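Local coordinates for pyruvate kinase (Pyrobaculum aerophilum, PDB 3QTG), which catalyses the transfer of a phosphoryl group from phosphoenolpyruvate to ADP, the last step of glycolysis, yielding pyruvate and ATP, at residues A[131-136]-A[168-173]; A[137-142]-A[155-160]. One frame throughout, in Å; residues are numbered along the deposited sequence.

Contact 1 of 2, residues A[131-136]-A[168-173]; sequences VILMLD and VVEGKD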
loop_
_atom_site.group_PDB
_atom_site.type_symbol
_atom_site.label_atom_id
_atom_site.label_comp_id
_atom_site.label_asym_id
_atom_site.label_seq_id
_atom_site.Cartn_x
_atom_site.Cartn_y
_atom_site.Cartn_z
ATOM N N VAL A 131 28.871 29.973 24.733
ATOM C CA VAL A 131 28.438 30.078 26.123
ATOM C C VAL A 131 29.037 28.925 26.953
ATOM O O VAL A 131 28.909 27.738 26.605
ATOM C CB VAL A 131 26.903 30.072 26.238
ATOM C CG1 VAL A 131 26.456 30.118 27.695
ATOM C CG2 VAL A 131 26.281 31.244 25.392
ATOM N N ILE A 132 29.692 29.304 28.046
ATOM C CA ILE A 132 30.361 28.380 28.928
ATOM C C ILE A 132 29.423 28.077 30.093
ATOM O O ILE A 132 28.839 28.987 30.662
ATOM C CB ILE A 132 31.683 28.995 29.433
ATOM C CG1 ILE A 132 32.701 29.074 28.287
ATOM C CG2 ILE A 132 32.241 28.205 30.626
ATOM C CD1 ILE A 132 33.781 30.054 28.582
ATOM N N LEU A 133 29.286 26.805 30.443
ATOM C CA LEU A 133 28.333 26.388 31.470
ATOM C C LEU A 133 29.015 25.765 32.670
ATOM O O LEU A 133 29.765 24.808 32.549
ATOM C CB LEU A 133 27.324 25.377 30.903
ATOM C CG LEU A 133 26.529 25.779 29.664
ATOM C CD1 LEU A 133 25.787 24.541 29.111
ATOM C CD2 LEU A 133 25.569 26.912 30.045
ATOM N N MET A 134 28.695 26.298 33.830
ATOM C CA MET A 134 29.272 25.867 35.072
ATOM C C MET A 134 28.132 25.739 36.052
ATOM O O MET A 134 27.073 26.336 35.860
ATOM C CB MET A 134 30.252 26.920 35.569
ATOM C CG MET A 134 31.229 27.369 34.487
ATOM S SD MET A 134 32.897 27.485 35.090
ATOM C CE MET A 134 33.089 29.241 35.062
ATOM N N LEU A 135 28.351 24.977 37.112
ATOM C CA LEU A 135 27.343 24.817 38.145
ATOM C C LEU A 135 26.112 24.156 37.506
ATOM O O LEU A 135 24.980 24.613 37.677
ATOM C CB LEU A 135 27.036 26.185 38.791
ATOM C CG LEU A 135 27.996 26.753 39.864
ATOM C CD1 LEU A 135 29.453 26.301 39.730
ATOM C CD2 LEU A 135 27.913 28.283 39.982
ATOM N N ASP A 136 26.367 23.097 36.730
ATOM C CA ASP A 136 25.319 22.320 36.030
ATOM C C ASP A 136 24.500 23.088 34.956
ATOM O O ASP A 136 23.522 22.560 34.412
ATOM C CB ASP A 136 24.386 21.616 37.046
ATOM C CG ASP A 136 24.912 20.247 37.483
ATOM O OD1 ASP A 136 24.266 19.225 37.157
ATOM O OD2 ASP A 136 25.975 20.190 38.142
ATOM N N VAL A 168 31.351 22.896 30.776
ATOM C CA VAL A 168 30.813 22.434 29.500
ATOM C C VAL A 168 30.637 23.656 28.597
ATOM O O VAL A 168 30.364 24.736 29.089
ATOM C CB VAL A 168 29.482 21.655 29.734
ATOM C CG1 VAL A 168 28.722 21.399 28.415
ATOM C CG2 VAL A 168 29.774 20.327 30.477
ATOM N N VAL A 169 30.862 23.494 27.292
ATOM C CA VAL A 169 30.635 24.566 26.339
ATOM C C VAL A 169 29.335 24.217 25.594
ATOM O O VAL A 169 29.272 23.204 24.898
ATOM C CB VAL A 169 31.835 24.748 25.352
ATOM C CG1 VAL A 169 31.614 25.950 24.422
ATOM C CG2 VAL A 169 33.173 24.938 26.120
ATOM N N GLU A 170 28.303 25.040 25.788
ATOM C CA GLU A 170 26.984 24.861 25.160
ATOM C C GLU A 170 27.086 24.587 23.663
ATOM O O GLU A 170 27.563 25.435 22.909
ATOM C CB GLU A 170 26.142 26.109 25.407
ATOM C CG GLU A 170 24.681 26.017 24.978
ATOM C CD GLU A 170 23.938 27.288 25.316
ATOM O OE1 GLU A 170 24.177 28.297 24.623
ATOM O OE2 GLU A 170 23.140 27.285 26.283
ATOM N N GLY A 171 26.656 23.395 23.240
ATOM C CA GLY A 171 26.668 22.999 21.826
ATOM C C GLY A 171 28.013 22.626 21.221
ATOM O O GLY A 171 28.112 22.461 20.001
ATOM N N LYS A 172 29.051 22.494 22.057
ATOM C CA LYS A 172 30.386 22.094 21.595
ATOM C C LYS A 172 30.842 20.821 22.275
ATOM O O LYS A 172 30.581 20.606 23.450
ATOM C CB LYS A 172 31.446 23.187 21.838
ATOM C CG LYS A 172 31.227 24.498 21.108
ATOM C CD LYS A 172 31.489 24.387 19.622
ATOM C CE LYS A 172 31.224 25.716 18.939
ATOM N NZ LYS A 172 32.404 26.631 19.048
ATOM N N ASP A 173 31.527 19.980 21.516
ATOM C CA ASP A 173 32.146 18.770 22.035
ATOM C C ASP A 173 33.639 18.969 22.268
ATOM O O ASP A 173 34.315 19.639 21.486
ATOM C CB ASP A 173 31.967 17.630 21.036
ATOM C CG ASP A 173 30.527 17.193 20.900
ATOM O OD1 ASP A 173 30.287 15.973 21.071
ATOM O OD2 ASP A 173 29.649 18.052 20.632
HETATM O O HOH W 1 27.976 28.089 22.628
#

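Contact 2 of 2, residues A[137-142]-A[155-160]; sequences GRLRLK and AESSGV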
loop_
_atom_site.group_PDB
_atom_site.type_symbol
_atom_site.label_atom_id
_atom_site.label_comp_id
_atom_site.label_asym_id
_atom_site.label_seq_id
_atom_site.Cartn_x
_atom_site.Cartn_y
_atom_site.Cartn_z
ATOM N N GLY A 137 24.907 24.319 34.654
ATOM C CA GLY A 137 24.180 25.175 33.720
ATOM C C GLY A 137 23.622 26.424 34.378
ATOM O O GLY A 137 23.023 27.266 33.687
ATOM N N ARG A 138 23.805 26.534 35.701
ATOM C CA ARG A 138 23.341 27.678 36.513
ATOM C C ARG A 138 24.227 28.937 36.436
ATOM O O ARG A 138 23.831 30.027 36.863
ATOM C CB ARG A 138 23.209 27.278 37.988
ATOM C CG ARG A 138 22.267 26.097 38.259
ATOM C CD ARG A 138 21.836 26.045 39.739
ATOM N NE ARG A 138 21.127 24.794 40.057
ATOM C CZ ARG A 138 19.805 24.615 39.970
ATOM N NH1 ARG A 138 19.000 25.605 39.576
ATOM N NH2 ARG A 138 19.282 23.429 40.277
ATOM N N LEU A 139 25.448 28.777 35.952
ATOM C CA LEU A 139 26.316 29.922 35.714
ATOM C C LEU A 139 26.665 29.869 34.249
ATOM O O LEU A 139 27.313 28.922 33.797
ATOM C CB LEU A 139 27.566 29.873 36.611
ATOM C CG LEU A 139 28.577 31.039 36.587
ATOM C CD1 LEU A 139 27.924 32.433 36.544
ATOM C CD2 LEU A 139 29.566 30.939 37.772
ATOM N N ARG A 140 26.189 30.853 33.498
ATOM C CA ARG A 140 26.510 30.965 32.089
ATOM C C ARG A 140 27.437 32.149 31.897
ATOM O O ARG A 140 27.293 33.174 32.559
ATOM C CB ARG A 140 25.253 31.150 31.243
ATOM C CG ARG A 140 24.120 30.205 31.619
ATOM C CD ARG A 140 22.800 30.607 30.970
ATOM N NE ARG A 140 22.661 29.948 29.674
ATOM C CZ ARG A 140 22.885 30.556 28.528
ATOM N NH1 ARG A 140 23.229 31.817 28.542
ATOM N NH2 ARG A 140 22.755 29.919 27.383
ATOM N N LEU A 141 28.405 31.981 31.002
ATOM C CA LEU A 141 29.349 33.042 30.688
ATOM C C LEU A 141 29.457 33.152 29.176
ATOM O O LEU A 141 29.684 32.155 28.496
ATOM C CB LEU A 141 30.754 32.780 31.262
ATOM C CG LEU A 141 31.270 32.322 32.644
ATOM C CD1 LEU A 141 31.754 33.471 33.594
ATOM C CD2 LEU A 141 30.417 31.259 33.361
ATOM N N LYS A 142 29.328 34.375 28.671
ATOM C CA LYS A 142 29.351 34.635 27.237
ATOM C C LYS A 142 30.792 34.972 26.830
ATOM O O LYS A 142 31.349 35.946 27.314
ATOM C CB LYS A 142 28.454 35.839 26.929
ATOM C CG LYS A 142 27.485 35.677 25.796
ATOM C CD LYS A 142 28.061 35.064 24.538
ATOM C CE LYS A 142 26.919 34.805 23.546
ATOM N NZ LYS A 142 26.324 36.085 23.066
ATOM N N ALA A 155 30.064 37.043 32.689
ATOM C CA ALA A 155 29.124 36.314 33.505
ATOM C C ALA A 155 27.715 36.916 33.349
ATOM O O ALA A 155 27.527 38.134 33.449
ATOM C CB ALA A 155 29.557 36.342 34.937
ATOM N N GLU A 156 26.749 36.044 33.068
ATOM C CA GLU A 156 25.364 36.438 32.886
ATOM C C GLU A 156 24.648 36.524 34.233
ATOM O O GLU A 156 23.584 37.117 34.322
ATOM C CB GLU A 156 24.663 35.484 31.915
ATOM C CG GLU A 156 25.264 35.542 30.522
ATOM C CD GLU A 156 24.637 34.565 29.528
ATOM O OE1 GLU A 156 23.532 34.016 29.779
ATOM O OE2 GLU A 156 25.265 34.350 28.467
ATOM N N SER A 157 25.262 35.955 35.276
ATOM C CA SER A 157 24.791 36.103 36.651
ATOM C C SER A 157 25.947 35.941 37.648
ATOM O O SER A 157 27.074 35.631 37.259
ATOM C CB SER A 157 23.653 35.112 36.953
ATOM O OG SER A 157 24.107 33.776 36.850
ATOM N N SER A 158 25.660 36.199 38.922
ATOM C CA SER A 158 26.588 35.982 40.023
ATOM C C SER A 158 26.746 34.503 40.355
ATOM O O SER A 158 25.878 33.691 40.045
ATOM C CB SER A 158 26.116 36.728 41.265
ATOM O OG SER A 158 26.527 38.074 41.208
ATOM N N GLY A 159 27.854 34.160 41.001
ATOM C CA GLY A 159 28.162 32.769 41.270
ATOM C C GLY A 159 29.541 32.605 41.871
ATOM O O GLY A 159 30.341 33.541 41.895
ATOM N N VAL A 160 29.803 31.411 42.384
ATOM C CA VAL A 160 31.070 31.107 43.022
ATOM C C VAL A 160 31.653 29.917 42.265
ATOM O O VAL A 160 31.014 28.871 42.176
ATOM C CB VAL A 160 30.881 30.772 44.516
ATOM C CG1 VAL A 160 32.201 30.449 45.187
ATOM C CG2 VAL A 160 30.195 31.937 45.230
#

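Contact 1 of 2, residues A[131-136]-A[168-173]
Leu-133 and Val-168 form a hydrogen-bonded antiparallel pair, with Leu-133 N donating to Val-168 O at 2.7 Å and Val-168 N to Leu-133 O at 3.1 Å. They join strand 131-134 to strand 167-169, an outermost strand of the mixed sheet in the B domain of pyruvate kinase. The Val-168 side chain lies about 7 Å from that of Asp-256, a probable substrate and magnesium ligand, which places this edge near the active site. Two residues along, past the non-hydrogen-bonded pair Ile-132/Val-169, Glu-170 N reaches Val-131 O at 2.9 Å. Ile-132 and Leu-133, both buried, suit a strand with neighbours on both sides. On one face Leu-133 CD1 lies 4.0 Å from Glu-170 CB; on the other, Ile-132 and Val-169 pack against Phe-122. Glu-170 runs beside Val-131, its CG anti to the backbone N (chi1 -172°) and the chain extended beyond, with OE1 3.6 Å from Val-131 CB and OE2 salt-bridged to Arg-140. The chain leaves the sheet through a type II turn from Val-169 to Lys-172, Gly-171 readily taking the positive phi. A water finishes the ladder, accepting from Val-131 N at 3.0 Å and donating to Glu-170 O at 2.7 Å.

Contact 2 of 2, residues A[137-142]-A[155-160]
Arg-140 and Glu-156 cross at a slant, and a salt bridge ties their ends. Arg-140 bends at chi3 (90°), which turns NE aside from the line of the chain, and NH1 meets Glu-156 OE1 on its syn side; the bond is bent, and its modelled length of 2.5 Å is shorter than expected and doubtful. OE1 lies near the guanidinium plane, yet the guanidinium and carboxylate planes stand 47° apart. At the backbone, Glu-156 N donates to Arg-140 O at 3.0 Å, a nearly straight bond (171°), so a single glutamate grips its partner by backbone and side chain alike. The long aliphatic stem of Lys-142 also suits this margin, its CG passing 3.7 Å from Glu-156 OE2. Here strand 139-146 of the B-domain sheet meets the chain as it leaves strand 150-155; Leu-141 and Ala-155 are the non-hydrogen-bonded antiparallel pair, where the small alanine receives Leu-141 CD1 at 3.9 Å from its CB. At the start of strand 139-146, Arg-138 and Leu-139 both face Met-134 in a classic beta bulge. Leu-139 CD1 sits 3.4 Å from Ser-157 O, and CD2 rests 4.2 Å from Gly-159 CA, on the side where a CB would collide with it, which suits glycine to this place.

After strands 101-106 and 115-117 have begun the sheet, the chain adds strand 131-134, turns, and returns as strand 139-146 beside it. After strand 150-155, residues 155-160 meet 137-142 and close the short loop of contact 2. The chain then passes through strand 159-161, which pairs with 94-96, before strand 167-169 comes back to 131-134 and closes the longer loop of contact 1. Contact 2 thus falls wholly within that longer loop. Strands 131-134 and 139-146 lie side by side and join the contacts: Ile-132 N probably bonds to Leu-141 O, and Met-134 CE packs 3.8 Å from Leu-141 CD2.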